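Local coordinates for light Chain (Clostridium botulinum, PDB 6BVD), which is the zinc metalloprotease domain of the mosaic botulinum neurotoxin type HA and, as in related toxins, probably cleaves a SNARE protein of the neuronal membrane-fusion machinery, at residues A[24-27]-A[28-31]; A[87-90]-A[91-95]; A[288-291]-A[292-296]; A[342-345]-A[346-349]; A[363-366]-A[367-370]. All coordinates share one frame; numbering follows the deposited sequence.

Contact 1 (A[24-27]-A[28-31])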
loop_
_atom_site.group_PDB
_atom_site.type_symbol
_atom_site.label_atom_id
_atom_site.label_comp_id
_atom_site.label_asym_id
_atom_site.label_seq_id
_atom_site.Cartn_x
_atom_site.Cartn_y
_atom_site.Cartn_z
ATOM N N ILE A 24 -27.327 -8.208 2.786
ATOM C CA ILE A 24 -28.013 -8.169 1.514
ATOM C C ILE A 24 -28.666 -9.508 1.193
ATOM O O ILE A 24 -28.190 -10.564 1.591
ATOM C CB ILE A 24 -27.088 -7.758 0.352
ATOM C CG1 ILE A 24 -26.198 -8.902 -0.075
ATOM C CG2 ILE A 24 -26.262 -6.567 0.719
ATOM C CD1 ILE A 24 -25.175 -8.465 -1.131
ATOM N N ARG A 25 -29.773 -9.440 0.478
ATOM C CA ARG A 25 -30.496 -10.641 0.011
ATOM C C ARG A 25 -30.077 -10.864 -1.423
ATOM O O ARG A 25 -30.568 -10.168 -2.304
ATOM C CB ARG A 25 -32.015 -10.450 0.101
ATOM C CG ARG A 25 -32.806 -11.754 -0.157
ATOM C CD ARG A 25 -34.347 -11.510 -0.097
ATOM N NE ARG A 25 -34.813 -10.720 -1.247
ATOM C CZ ARG A 25 -36.092 -10.479 -1.509
ATOM N NH1 ARG A 25 -37.010 -10.990 -0.719
ATOM N NH2 ARG A 25 -36.446 -9.755 -2.563
ATOM N N PRO A 26 -29.139 -11.797 -1.669
ATOM C CA PRO A 26 -28.573 -11.796 -3.026
ATOM C C PRO A 26 -29.508 -12.460 -4.059
ATOM O O PRO A 26 -30.493 -13.095 -3.681
ATOM C CB PRO A 26 -27.206 -12.529 -2.851
ATOM C CG PRO A 26 -27.237 -13.191 -1.559
ATOM C CD PRO A 26 -28.434 -12.702 -0.750
ATOM N N PRO A 27 -29.242 -12.252 -5.367
ATOM C CA PRO A 27 -30.122 -12.827 -6.388
ATOM C C PRO A 27 -30.274 -14.338 -6.195
ATOM O O PRO A 27 -29.290 -15.003 -5.816
ATOM C CB PRO A 27 -29.421 -12.481 -7.722
ATOM C CG PRO A 27 -28.090 -11.971 -7.344
ATOM C CD PRO A 27 -28.147 -11.461 -5.953
ATOM N N TYR A 28 -31.501 -14.817 -6.394
ATOM C CA TYR A 28 -31.950 -16.209 -6.227
ATOM C C TYR A 28 -32.282 -16.563 -4.753
ATOM O O TYR A 28 -32.777 -17.666 -4.485
ATOM C CB TYR A 28 -30.909 -17.210 -6.784
ATOM C CG TYR A 28 -30.551 -17.000 -8.243
ATOM C CD1 TYR A 28 -31.531 -16.832 -9.205
ATOM C CD2 TYR A 28 -29.210 -16.941 -8.651
ATOM C CE1 TYR A 28 -31.200 -16.638 -10.554
ATOM C CE2 TYR A 28 -28.866 -16.738 -9.981
ATOM C CZ TYR A 28 -29.866 -16.576 -10.929
ATOM O OH TYR A 28 -29.538 -16.385 -12.256
ATOM N N TYR A 29 -32.073 -15.639 -3.805
ATOM C CA TYR A 29 -32.405 -15.916 -2.400
ATOM C C TYR A 29 -33.746 -15.232 -1.988
ATOM O O TYR A 29 -34.064 -15.085 -0.790
ATOM C CB TYR A 29 -31.264 -15.478 -1.469
ATOM C CG TYR A 29 -30.053 -16.418 -1.495
ATOM C CD1 TYR A 29 -30.022 -17.558 -0.694
ATOM C CD2 TYR A 29 -28.955 -16.179 -2.344
ATOM C CE1 TYR A 29 -28.950 -18.443 -0.731
ATOM C CE2 TYR A 29 -27.865 -17.049 -2.360
ATOM C CZ TYR A 29 -27.868 -18.167 -1.552
ATOM O OH TYR A 29 -26.810 -19.032 -1.564
ATOM N N GLU A 30 -34.515 -14.820 -2.983
ATOM C CA GLU A 30 -35.724 -14.032 -2.738
ATOM C C GLU A 30 -36.790 -14.844 -1.978
ATOM O O GLU A 30 -37.323 -14.384 -0.984
ATOM C CB GLU A 30 -36.320 -13.518 -4.053
ATOM C CG GLU A 30 -35.418 -12.632 -4.905
ATOM C CD GLU A 30 -34.504 -13.444 -5.830
ATOM O OE1 GLU A 30 -34.719 -14.662 -5.956
ATOM O OE2 GLU A 30 -33.595 -12.848 -6.451
ATOM N N THR A 31 -37.060 -16.070 -2.417
ATOM C CA THR A 31 -38.141 -16.853 -1.815
ATOM C C THR A 31 -37.776 -17.311 -0.421
ATOM O O THR A 31 -38.600 -17.249 0.496
ATOM C CB THR A 31 -38.500 -18.065 -2.685
ATOM O OG1 THR A 31 -39.037 -17.576 -3.917
ATOM C CG2 THR A 31 -39.565 -18.929 -2.011
#
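Pro26 and Tyr29 face each other across a type II beta turn, the pyrrolidine slanting against the phenol so that CG of Pro26 comes 3.5 Å from CD2 of Tyr29. The turn is closed by Tyr29 N, which donates to Pro26 O at 3.0 Å. The same carbonyl oxygen lies in the plane of the Tyr29 ring, beyond its edge. Pro27 in the extended region and a positive phi at Tyr28 (82°) make the turn type II. Arg25 and Glu30 form the other pair, crossing at about a right angle. The Arg25 chain bends at chi3 (70°) and lays one guanidinium face over Glu30 CA, with NH2 3.8 Å from Glu30 CG. Their charged ends do not meet: Arg25 NH2 and Glu30 OE2 are 5.7 Å apart, and Arg25 NH1 bonds to Asn33 instead. Glu30 folds back at chi2 (86°) and takes a hydrogen bond from Tyr28 N, 2.9 Å from its OE2 and above the carboxylate plane; OE2 also forms a salt bridge with Arg135. The turn belongs to the loop joining strands 21-24 and 36-40, with Pro26 and Tyr29 packed on Trp158 and Pro27 on Ile156 of strand 155-158.

Contact 2 (A[87-90]-A[91-95])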
loop_
_atom_site.group_PDB
_atom_site.type_symbol
_atom_site.label_atom_id
_atom_site.label_comp_id
_atom_site.label_asym_id
_atom_site.label_seq_id
_atom_site.Cartn_x
_atom_site.Cartn_y
_atom_site.Cartn_z
ATOM N N ASN A 87 -12.553 -12.987 7.747
ATOM C CA ASN A 87 -11.892 -11.700 7.862
ATOM C C ASN A 87 -10.568 -11.698 7.090
ATOM O O ASN A 87 -10.208 -10.714 6.460
ATOM C CB ASN A 87 -11.657 -11.340 9.324
ATOM C CG ASN A 87 -11.003 -9.977 9.476
ATOM O OD1 ASN A 87 -11.608 -8.951 9.163
ATOM N ND2 ASN A 87 -9.757 -9.958 9.917
ATOM N N LYS A 88 -9.850 -12.811 7.149
ATOM C CA LYS A 88 -8.599 -12.917 6.424
ATOM C C LYS A 88 -8.862 -12.763 4.924
ATOM O O LYS A 88 -8.173 -11.998 4.253
ATOM C CB LYS A 88 -7.910 -14.254 6.725
ATOM C CG LYS A 88 -6.465 -14.280 6.243
ATOM C CD LYS A 88 -5.900 -15.687 6.203
ATOM C CE LYS A 88 -4.445 -15.674 5.725
ATOM N NZ LYS A 88 -3.882 -17.050 5.676
ATOM N N TYR A 89 -9.904 -13.457 4.431
ATOM C CA TYR A 89 -10.348 -13.387 3.040
ATOM C C TYR A 89 -10.670 -11.929 2.647
ATOM O O TYR A 89 -10.287 -11.457 1.570
ATOM C CB TYR A 89 -11.603 -14.317 2.825
ATOM C CG TYR A 89 -12.154 -14.296 1.433
ATOM C CD1 TYR A 89 -11.877 -15.330 0.526
ATOM C CD2 TYR A 89 -12.980 -13.247 1.015
ATOM C CE1 TYR A 89 -12.371 -15.298 -0.766
ATOM C CE2 TYR A 89 -13.488 -13.209 -0.263
ATOM C CZ TYR A 89 -13.197 -14.238 -1.144
ATOM O OH TYR A 89 -13.720 -14.176 -2.407
ATOM N N LEU A 90 -11.408 -11.230 3.500
ATOM C CA LEU A 90 -11.706 -9.824 3.268
ATOM C C LEU A 90 -10.406 -8.988 3.139
ATOM O O LEU A 90 -10.294 -8.164 2.256
ATOM C CB LEU A 90 -12.522 -9.251 4.411
ATOM C CG LEU A 90 -14.022 -9.492 4.402
ATOM C CD1 LEU A 90 -14.679 -8.634 5.517
ATOM C CD2 LEU A 90 -14.601 -9.176 3.034
ATOM N N GLN A 91 -9.456 -9.186 4.041
ATOM C CA GLN A 91 -8.232 -8.365 3.984
ATOM C C GLN A 91 -7.402 -8.630 2.729
ATOM O O GLN A 91 -6.700 -7.742 2.235
ATOM C CB GLN A 91 -7.364 -8.576 5.229
ATOM C CG GLN A 91 -8.116 -8.383 6.529
ATOM C CD GLN A 91 -8.915 -7.094 6.587
ATOM O OE1 GLN A 91 -8.399 -6.016 6.321
ATOM N NE2 GLN A 91 -10.205 -7.208 6.960
ATOM N N ILE A 92 -7.399 -9.867 2.260
ATOM C CA ILE A 92 -6.655 -10.186 1.052
ATOM C C ILE A 92 -7.341 -9.510 -0.122
ATOM O O ILE A 92 -6.692 -8.931 -0.979
ATOM C CB ILE A 92 -6.572 -11.721 0.872
ATOM C CG1 ILE A 92 -5.756 -12.297 2.024
ATOM C CG2 ILE A 92 -6.065 -12.107 -0.539
ATOM C CD1 ILE A 92 -5.726 -13.816 2.065
ATOM N N MET A 93 -8.671 -9.563 -0.152
ATOM C CA MET A 93 -9.417 -8.943 -1.231
ATOM C C MET A 93 -9.161 -7.424 -1.246
ATOM O O MET A 93 -8.998 -6.820 -2.313
ATOM C CB MET A 93 -10.931 -9.242 -1.111
ATOM C CG MET A 93 -11.274 -10.707 -1.282
ATOM S SD MET A 93 -10.669 -11.389 -2.830
ATOM C CE MET A 93 -11.508 -10.365 -4.049
ATOM N N ILE A 94 -9.087 -6.820 -0.068
ATOM C CA ILE A 94 -8.751 -5.410 0.034
ATOM C C ILE A 94 -7.349 -5.176 -0.568
ATOM O O ILE A 94 -7.106 -4.262 -1.348
ATOM C CB ILE A 94 -8.784 -4.965 1.502
ATOM C CG1 ILE A 94 -10.228 -4.865 2.011
ATOM C CG2 ILE A 94 -8.148 -3.619 1.684
ATOM C CD1 ILE A 94 -10.299 -4.692 3.516
ATOM N N LYS A 95 -6.435 -6.065 -0.235
ATOM C CA LYS A 95 -5.055 -5.906 -0.754
ATOM C C LYS A 95 -5.018 -6.043 -2.284
ATOM O O LYS A 95 -4.308 -5.288 -2.995
ATOM C CB LYS A 95 -4.128 -6.924 -0.084
ATOM C CG LYS A 95 -2.624 -6.596 -0.287
ATOM C CD LYS A 95 -1.739 -7.469 0.582
ATOM C CE LYS A 95 -0.264 -7.067 0.368
ATOM N NZ LYS A 95 0.489 -7.582 1.511
#
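Sulfur meets an aromatic ring one helical turn away: SD of Met93 lies 4.6 Å from the centroid of the Tyr89 ring, a Met-aromatic contact of oblique geometry. The two side chains run side by side in the same direction. Met93 CG makes the nearer approach, 3.5 Å from Tyr89 CE2, and the bend at chi2 carries SD on toward the phenol end, 4.2 Å from Tyr89 OH. That hydroxyl is bonded to Phe197 O, and both side chains pack on Ile47 of strand 45-48. Around the helix, Asn87 and Gln91 meet through their amides, whose planes are 35° apart. Gln91 NE2 gives Asn87 OD1 a weak hydrogen bond, 3.1 Å long with an angle of 131° at the hydrogen. With Gln91 CG beside its own backbone N (chi1 -53°) and 3.1 Å from Asn87 O, the bend at chi2 turns the amide back toward Asn87. The usual i to i+4 backbone bonds of helix 83-100 run beneath both pairs, Met93 N to Tyr89 O being 3.0 Å. Asn87 OD1 also accepts from Tyr12 N, and Gln91 NE2 also donates to Phe10 O, so the two amides are probably oriented mainly by the N-terminal segment, their mutual bond being secondary.

Contact 3 (A[288-291]-A[292-296])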
loop_
_atom_site.group_PDB
_atom_site.type_symbol
_atom_site.label_atom_id
_atom_site.label_comp_id
_atom_site.label_asym_id
_atom_site.label_seq_id
_atom_site.Cartn_x
_atom_site.Cartn_y
_atom_site.Cartn_z
ATOM N N ASN A 288 -21.042 -7.980 -35.026
ATOM C CA ASN A 288 -22.351 -7.654 -35.582
ATOM C C ASN A 288 -23.500 -7.962 -34.619
ATOM O O ASN A 288 -24.539 -7.291 -34.660
ATOM C CB ASN A 288 -22.558 -8.355 -36.918
ATOM C CG ASN A 288 -21.681 -7.758 -37.996
ATOM O OD1 ASN A 288 -21.503 -6.533 -38.044
ATOM N ND2 ASN A 288 -21.087 -8.611 -38.833
ATOM N N LYS A 289 -23.334 -8.963 -33.767
ATOM C CA LYS A 289 -24.360 -9.254 -32.765
ATOM C C LYS A 289 -24.467 -8.083 -31.775
ATOM O O LYS A 289 -25.577 -7.614 -31.478
ATOM C CB LYS A 289 -24.051 -10.542 -32.013
ATOM C CG LYS A 289 -25.036 -10.850 -30.884
ATOM C CD LYS A 289 -24.581 -12.054 -30.066
ATOM C CE LYS A 289 -23.120 -11.841 -29.538
ATOM N NZ LYS A 289 -22.947 -10.960 -28.294
ATOM N N VAL A 290 -23.320 -7.605 -31.286
ATOM C CA VAL A 290 -23.325 -6.515 -30.295
ATOM C C VAL A 290 -23.907 -5.249 -30.911
ATOM O O VAL A 290 -24.682 -4.539 -30.261
ATOM C CB VAL A 290 -21.909 -6.204 -29.700
ATOM C CG1 VAL A 290 -21.975 -4.998 -28.707
ATOM C CG2 VAL A 290 -21.326 -7.427 -29.001
ATOM N N LEU A 291 -23.553 -4.981 -32.165
ATOM C CA LEU A 291 -24.041 -3.818 -32.879
ATOM C C LEU A 291 -25.558 -3.851 -33.046
ATOM O O LEU A 291 -26.240 -2.843 -32.850
ATOM C CB LEU A 291 -23.372 -3.717 -34.258
ATOM C CG LEU A 291 -23.926 -2.658 -35.211
ATOM C CD1 LEU A 291 -23.756 -1.255 -34.594
ATOM C CD2 LEU A 291 -23.277 -2.735 -36.584
ATOM N N SER A 292 -26.077 -5.017 -33.413
ATOM C CA SER A 292 -27.502 -5.192 -33.502
ATOM C C SER A 292 -28.200 -4.986 -32.123
ATOM O O SER A 292 -29.240 -4.314 -32.042
ATOM C CB SER A 292 -27.790 -6.584 -34.070
ATOM O OG SER A 292 -29.162 -6.858 -34.043
ATOM N N ASP A 293 -27.622 -5.511 -31.050
ATOM C CA ASP A 293 -28.208 -5.341 -29.704
ATOM C C ASP A 293 -28.174 -3.874 -29.253
ATOM O O ASP A 293 -29.128 -3.384 -28.642
ATOM C CB ASP A 293 -27.480 -6.188 -28.670
ATOM C CG ASP A 293 -27.755 -7.685 -28.829
ATOM O OD1 ASP A 293 -28.773 -8.033 -29.424
ATOM O OD2 ASP A 293 -26.974 -8.495 -28.292
ATOM N N TYR A 294 -27.077 -3.175 -29.536
ATOM C CA TYR A 294 -27.009 -1.756 -29.137
ATOM C C TYR A 294 -27.959 -0.887 -29.946
ATOM O O TYR A 294 -28.485 0.078 -29.388
ATOM C CB TYR A 294 -25.587 -1.188 -29.238
ATOM C CG TYR A 294 -24.659 -1.656 -28.150
ATOM C CD1 TYR A 294 -25.066 -2.620 -27.231
ATOM C CD2 TYR A 294 -23.375 -1.141 -28.039
ATOM C CE1 TYR A 294 -24.237 -3.042 -26.252
ATOM C CE2 TYR A 294 -22.530 -1.567 -27.043
ATOM C CZ TYR A 294 -22.971 -2.528 -26.156
ATOM O OH TYR A 294 -22.134 -2.953 -25.155
ATOM N N LYS A 295 -28.198 -1.211 -31.228
ATOM C CA LYS A 295 -29.215 -0.499 -32.025
ATOM C C LYS A 295 -30.616 -0.658 -31.416
ATOM O O LYS A 295 -31.429 0.295 -31.423
ATOM C CB LYS A 295 -29.239 -0.971 -33.471
ATOM C CG LYS A 295 -28.131 -0.385 -34.371
ATOM C CD LYS A 295 -28.162 -1.013 -35.773
ATOM C CE LYS A 295 -27.041 -0.432 -36.653
ATOM N NZ LYS A 295 -26.935 -1.081 -37.987
ATOM N N ARG A 296 -30.921 -1.865 -30.951
ATOM C CA ARG A 296 -32.199 -2.095 -30.285
ATOM C C ARG A 296 -32.297 -1.281 -28.996
ATOM O O ARG A 296 -33.363 -0.757 -28.693
ATOM C CB ARG A 296 -32.406 -3.568 -29.974
ATOM C CG ARG A 296 -32.569 -4.420 -31.213
ATOM C CD ARG A 296 -32.823 -5.881 -30.871
ATOM N NE ARG A 296 -32.917 -6.741 -32.052
ATOM C CZ ARG A 296 -33.020 -8.071 -32.016
ATOM N NH1 ARG A 296 -33.070 -8.717 -30.855
ATOM N NH2 ARG A 296 -33.086 -8.764 -33.142
HETATM O O HOH W 1 -24.456 -8.536 -27.498
#
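Val290 sets a methyl group on the face of Tyr294: CG1 stands 3.8 Å from the ring centroid and 14° off its normal, a CH-pi contact between side chains that run side by side. The ring atom nearest CG1 is Tyr294 CZ, at 3.7 Å, so the methyl sits toward the phenol end. CG1 points there because it is anti to the Val290 backbone N (chi1 177°). On another flank of the helix, Lys289 and Asp293 meet through water. Lys289 NZ donates to it at 3.0 Å, and the water donates to Asp293 OD2 at 2.6 Å, while NZ and OD2 themselves stay 4.7 Å apart. Two bends in the lysine chain, at chi3 and chi4, turn the ammonium toward this bridge. In a third pair the aliphatic part of Lys295 touches Leu291, CE to CD1 4.0 Å. Backbone bonds of helix 280-301 set the spacing of all three pairs; Tyr294 N to Val290 O is 2.8 Å. Further out, Tyr294 OH bonds to Tyr238 O, its ring meets Tyr324 edge-to-face, and Phe341 of helix 338-348 packs on Val290 and Leu291. The opposite charges of Lys289 and Asp293 are thus bridged by a water rather than paired directly, which probably weakens their attraction.

Contact 4 (A[342-345]-A[346-349])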
loop_
_atom_site.group_PDB
_atom_site.type_symbol
_atom_site.label_atom_id
_atom_site.label_comp_id
_atom_site.label_asym_id
_atom_site.label_seq_id
_atom_site.Cartn_x
_atom_site.Cartn_y
_atom_site.Cartn_z
ATOM N N GLU A 342 -17.468 1.485 -33.071
ATOM C CA GLU A 342 -16.212 0.781 -33.291
ATOM C C GLU A 342 -15.218 1.080 -32.163
ATOM O O GLU A 342 -14.572 0.171 -31.636
ATOM C CB GLU A 342 -15.622 1.157 -34.646
ATOM C CG GLU A 342 -14.434 0.294 -35.018
ATOM C CD GLU A 342 -13.841 0.666 -36.356
ATOM O OE1 GLU A 342 -14.380 1.590 -37.014
ATOM O OE2 GLU A 342 -12.822 0.043 -36.736
ATOM N N GLN A 343 -15.155 2.339 -31.732
ATOM C CA GLN A 343 -14.262 2.704 -30.641
ATOM C C GLN A 343 -14.697 2.105 -29.308
ATOM O O GLN A 343 -13.863 1.671 -28.514
ATOM C CB GLN A 343 -14.131 4.225 -30.535
ATOM C CG GLN A 343 -13.323 4.823 -31.693
ATOM C CD GLN A 343 -11.936 4.171 -31.868
ATOM O OE1 GLN A 343 -11.040 4.345 -31.039
ATOM N NE2 GLN A 343 -11.762 3.425 -32.962
ATOM N N LEU A 344 -16.005 2.028 -29.070
ATOM C CA LEU A 344 -16.479 1.424 -27.830
ATOM C C LEU A 344 -16.142 -0.072 -27.774
ATOM O O LEU A 344 -15.585 -0.573 -26.796
ATOM C CB LEU A 344 -17.987 1.636 -27.696
ATOM C CG LEU A 344 -18.624 0.861 -26.553
ATOM C CD1 LEU A 344 -17.953 1.205 -25.235
ATOM C CD2 LEU A 344 -20.157 1.184 -26.469
ATOM N N TYR A 345 -16.426 -0.764 -28.855
ATOM C CA TYR A 345 -16.156 -2.186 -28.945
ATOM C C TYR A 345 -14.670 -2.426 -28.738
ATOM O O TYR A 345 -14.269 -3.330 -28.005
ATOM C CB TYR A 345 -16.634 -2.721 -30.314
ATOM C CG TYR A 345 -16.666 -4.227 -30.403
ATOM C CD1 TYR A 345 -17.801 -4.931 -30.048
ATOM C CD2 TYR A 345 -15.543 -4.949 -30.836
ATOM C CE1 TYR A 345 -17.840 -6.326 -30.129
ATOM C CE2 TYR A 345 -15.574 -6.320 -30.924
ATOM C CZ TYR A 345 -16.727 -7.012 -30.563
ATOM O OH TYR A 345 -16.772 -8.406 -30.642
ATOM N N LYS A 346 -13.849 -1.552 -29.307
ATOM C CA LYS A 346 -12.408 -1.693 -29.170
ATOM C C LYS A 346 -12.022 -1.511 -27.713
ATOM O O LYS A 346 -11.214 -2.283 -27.186
ATOM C CB LYS A 346 -11.692 -0.693 -30.080
ATOM C CG LYS A 346 -10.180 -0.708 -30.029
ATOM C CD LYS A 346 -9.631 0.387 -30.946
ATOM C CE LYS A 346 -8.113 0.422 -30.971
ATOM N NZ LYS A 346 -7.657 1.354 -32.052
ATOM N N LYS A 347 -12.634 -0.545 -27.050
ATOM C CA LYS A 347 -12.383 -0.275 -25.656
ATOM C C LYS A 347 -12.769 -1.437 -24.763
ATOM O O LYS A 347 -11.999 -1.834 -23.928
ATOM C CB LYS A 347 -13.127 0.977 -25.209
ATOM C CG LYS A 347 -12.925 1.342 -23.759
ATOM C CD LYS A 347 -13.786 2.493 -23.280
ATOM C CE LYS A 347 -15.204 2.051 -22.970
ATOM N NZ LYS A 347 -15.991 3.034 -22.197
ATOM N N ILE A 348 -13.925 -2.025 -24.998
ATOM C CA ILE A 348 -14.359 -3.121 -24.187
ATOM C C ILE A 348 -13.364 -4.258 -24.298
ATOM O O ILE A 348 -13.053 -4.868 -23.332
ATOM C CB ILE A 348 -15.753 -3.601 -24.600
ATOM C CG1 ILE A 348 -16.789 -2.524 -24.349
ATOM C CG2 ILE A 348 -16.122 -4.865 -23.885
ATOM C CD1 ILE A 348 -18.133 -2.813 -24.929
ATOM N N TYR A 349 -12.866 -4.519 -25.484
ATOM C CA TYR A 349 -11.968 -5.619 -25.704
ATOM C C TYR A 349 -10.510 -5.276 -25.568
ATOM O O TYR A 349 -9.688 -6.071 -25.851
ATOM C CB TYR A 349 -12.289 -6.392 -26.984
ATOM C CG TYR A 349 -13.537 -7.162 -26.758
ATOM C CD1 TYR A 349 -13.508 -8.394 -26.135
ATOM C CD2 TYR A 349 -14.758 -6.614 -27.078
ATOM C CE1 TYR A 349 -14.665 -9.083 -25.888
ATOM C CE2 TYR A 349 -15.919 -7.294 -26.832
ATOM C CZ TYR A 349 -15.857 -8.525 -26.238
ATOM O OH TYR A 349 -17.018 -9.197 -25.992
HETATM O O HOH W 2 -18.237 -9.605 -28.589
#
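Tyr345 and Tyr349 touch through their rings, and the contact can be followed outward along Tyr345. CB only starts the chain out of the helix, with CG anti to the backbone N (chi1 -168°). Further along, Tyr345 CE2 lies 3.9 Å from Tyr349 CD2, and CZ is 3.8 Å from Tyr349 CE2. Tyr349 thus comes over one face of the Tyr345 ring, the planes 37° apart, an oblique pair. At the tip, Tyr345 OH is 2.8 Å from a water, and the same water donates to Tyr349 OH at 2.9 Å. This is an i to i+4 pair where helix 338-348 runs out, closed by Tyr349 N bonding to Tyr345 O at 3.1 Å; that carbonyl oxygen also lies in plane at the edge of the Tyr349 ring. Tyr349 OH has a further bond to Thr240 OG1, and the Tyr349 ring stacks on His235, at the end of the zinc-site helix 222-237. On another side of the helix, Leu344 CD1 meets Lys347 CE at 3.7 Å, while the Lys347 ammonium forms a salt bridge with Glu112.

Contact 5 (A[363-366]-A[367-370])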
loop_
_atom_site.group_PDB
_atom_site.type_symbol
_atom_site.label_atom_id
_atom_site.label_comp_id
_atom_site.label_asym_id
_atom_site.label_seq_id
_atom_site.Cartn_x
_atom_site.Cartn_y
_atom_site.Cartn_z
ATOM N N LYS A 363 4.487 -11.698 -14.647
ATOM C CA LYS A 363 4.673 -12.756 -15.650
ATOM C C LYS A 363 3.408 -13.578 -15.719
ATOM O O LYS A 363 2.830 -13.896 -14.686
ATOM C CB LYS A 363 5.866 -13.659 -15.313
ATOM C CG LYS A 363 6.302 -14.543 -16.517
ATOM C CD LYS A 363 7.446 -15.505 -16.142
ATOM C CE LYS A 363 8.045 -16.232 -17.363
ATOM N NZ LYS A 363 8.638 -15.307 -18.415
ATOM N N THR A 364 2.986 -13.936 -16.932
ATOM C CA THR A 364 1.845 -14.812 -17.081
ATOM C C THR A 364 2.129 -15.889 -18.111
ATOM O O THR A 364 3.192 -15.904 -18.802
ATOM C CB THR A 364 0.570 -13.999 -17.431
ATOM O OG1 THR A 364 -0.591 -14.758 -17.106
ATOM C CG2 THR A 364 0.544 -13.590 -18.869
ATOM N N ARG A 365 1.191 -16.817 -18.161
ATOM C CA ARG A 365 1.230 -17.980 -19.023
ATOM C C ARG A 365 1.285 -17.601 -20.494
ATOM O O ARG A 365 0.863 -16.522 -20.904
ATOM C CB ARG A 365 -0.017 -18.853 -18.749
ATOM C CG ARG A 365 -1.272 -18.069 -18.958
ATOM C CD ARG A 365 -2.569 -18.848 -18.623
ATOM N NE ARG A 365 -3.714 -17.944 -18.502
ATOM C CZ ARG A 365 -4.986 -18.344 -18.343
ATOM N NH1 ARG A 365 -5.278 -19.644 -18.303
ATOM N NH2 ARG A 365 -5.978 -17.450 -18.225
ATOM N N LEU A 366 1.741 -18.538 -21.315
ATOM C CA LEU A 366 1.906 -18.290 -22.738
ATOM C C LEU A 366 0.620 -18.059 -23.501
ATOM O O LEU A 366 0.635 -17.438 -24.567
ATOM C CB LEU A 366 2.672 -19.469 -23.370
ATOM C CG LEU A 366 4.180 -19.373 -23.118
ATOM C CD1 LEU A 366 4.934 -20.588 -23.658
ATOM C CD2 LEU A 366 4.734 -18.100 -23.743
ATOM N N GLY A 367 -0.495 -18.561 -22.970
ATOM C CA GLY A 367 -1.797 -18.400 -23.591
ATOM C C GLY A 367 -2.847 -19.092 -22.735
ATOM O O GLY A 367 -2.496 -19.817 -21.796
ATOM N N TYR A 368 -4.122 -18.903 -23.059
ATOM C CA TYR A 368 -5.194 -19.505 -22.269
ATOM C C TYR A 368 -5.101 -21.032 -22.149
ATOM O O TYR A 368 -5.418 -21.601 -21.107
ATOM C CB TYR A 368 -6.562 -19.147 -22.859
ATOM C CG TYR A 368 -7.669 -19.688 -21.986
ATOM C CD1 TYR A 368 -8.054 -19.001 -20.829
ATOM C CD2 TYR A 368 -8.304 -20.891 -22.288
ATOM C CE1 TYR A 368 -9.051 -19.502 -20.004
ATOM C CE2 TYR A 368 -9.286 -21.405 -21.464
ATOM C CZ TYR A 368 -9.658 -20.693 -20.320
ATOM O OH TYR A 368 -10.646 -21.180 -19.500
ATOM N N LEU A 369 -4.645 -21.695 -23.211
ATOM C CA LEU A 369 -4.596 -23.146 -23.240
ATOM C C LEU A 369 -3.349 -23.724 -22.598
ATOM O O LEU A 369 -3.104 -24.940 -22.709
ATOM C CB LEU A 369 -4.685 -23.651 -24.686
ATOM C CG LEU A 369 -6.054 -23.422 -25.341
ATOM C CD1 LEU A 369 -6.043 -23.745 -26.839
ATOM C CD2 LEU A 369 -7.175 -24.203 -24.605
ATOM N N ALA A 370 -2.554 -22.870 -21.949
ATOM C CA ALA A 370 -1.325 -23.336 -21.294
ATOM C C ALA A 370 -1.647 -24.312 -20.164
ATOM O O ALA A 370 -2.698 -24.210 -19.510
ATOM C CB ALA A 370 -0.504 -22.151 -20.755
HETATM O O HOH W 3 -3.766 -22.137 -18.010
#
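Arg365 lies tightly along the type I beta turn of Gly367 to Ala370. Its CG sits between the backbone N and the carbonyl carbon (chi1 57°), and from there the chain runs extended past the turn. Arg365 CD comes 3.3 Å from Gly367 O, the carbonyl that closes the turn with Ala370 N, and Arg365 CB rests 3.9 Å from Ala370 CB. The guanidinium then passes over Tyr368 CA, and NH2 reaches 3.7 Å from Tyr368 CD1, the planes of the guanidinium and the Tyr368 ring being 53° apart. The looser side is watery: Arg365 NH1 donates at 2.9 Å to a water in the guanidinium plane, and that water is 2.8 Å from Ala370 O. The Tyr368 side chain is about 4 Å from the zinc at its nearest and touches the metal ligand Glu266. A salt bridge from Arg365 NH2 to Glu353 holds the guanidinium beside Tyr368 and would partly offset its charge; any effect on the zinc site may be modest.

How the contacts relate
The contacts follow one another along the chain in numerical order, all within the zinc protease domain. Contacts 3 and 4 are neighbours, their centres 13 Å apart, because helices 280-301 and 338-348 pack together: Tyr294 CE2 meets Leu344 CD2 at 3.7 Å, and Val290 CG2 meets Tyr345 CE1 at 3.8 Å. Contacts 1 and 2, with centres 24 Å apart, belong to the region of the eight-stranded mixed sheet, the first in a loop between two of its strands and the second on a helix against strand 45-48. Contacts 1 and 5 lie on opposite sides of the chain's centre. Contact 5 lies beside the zinc, contact 4 farther off (Tyr349 side chain about 11 Å from the metal), both following the zinc-binding helix 222-237 in the chain.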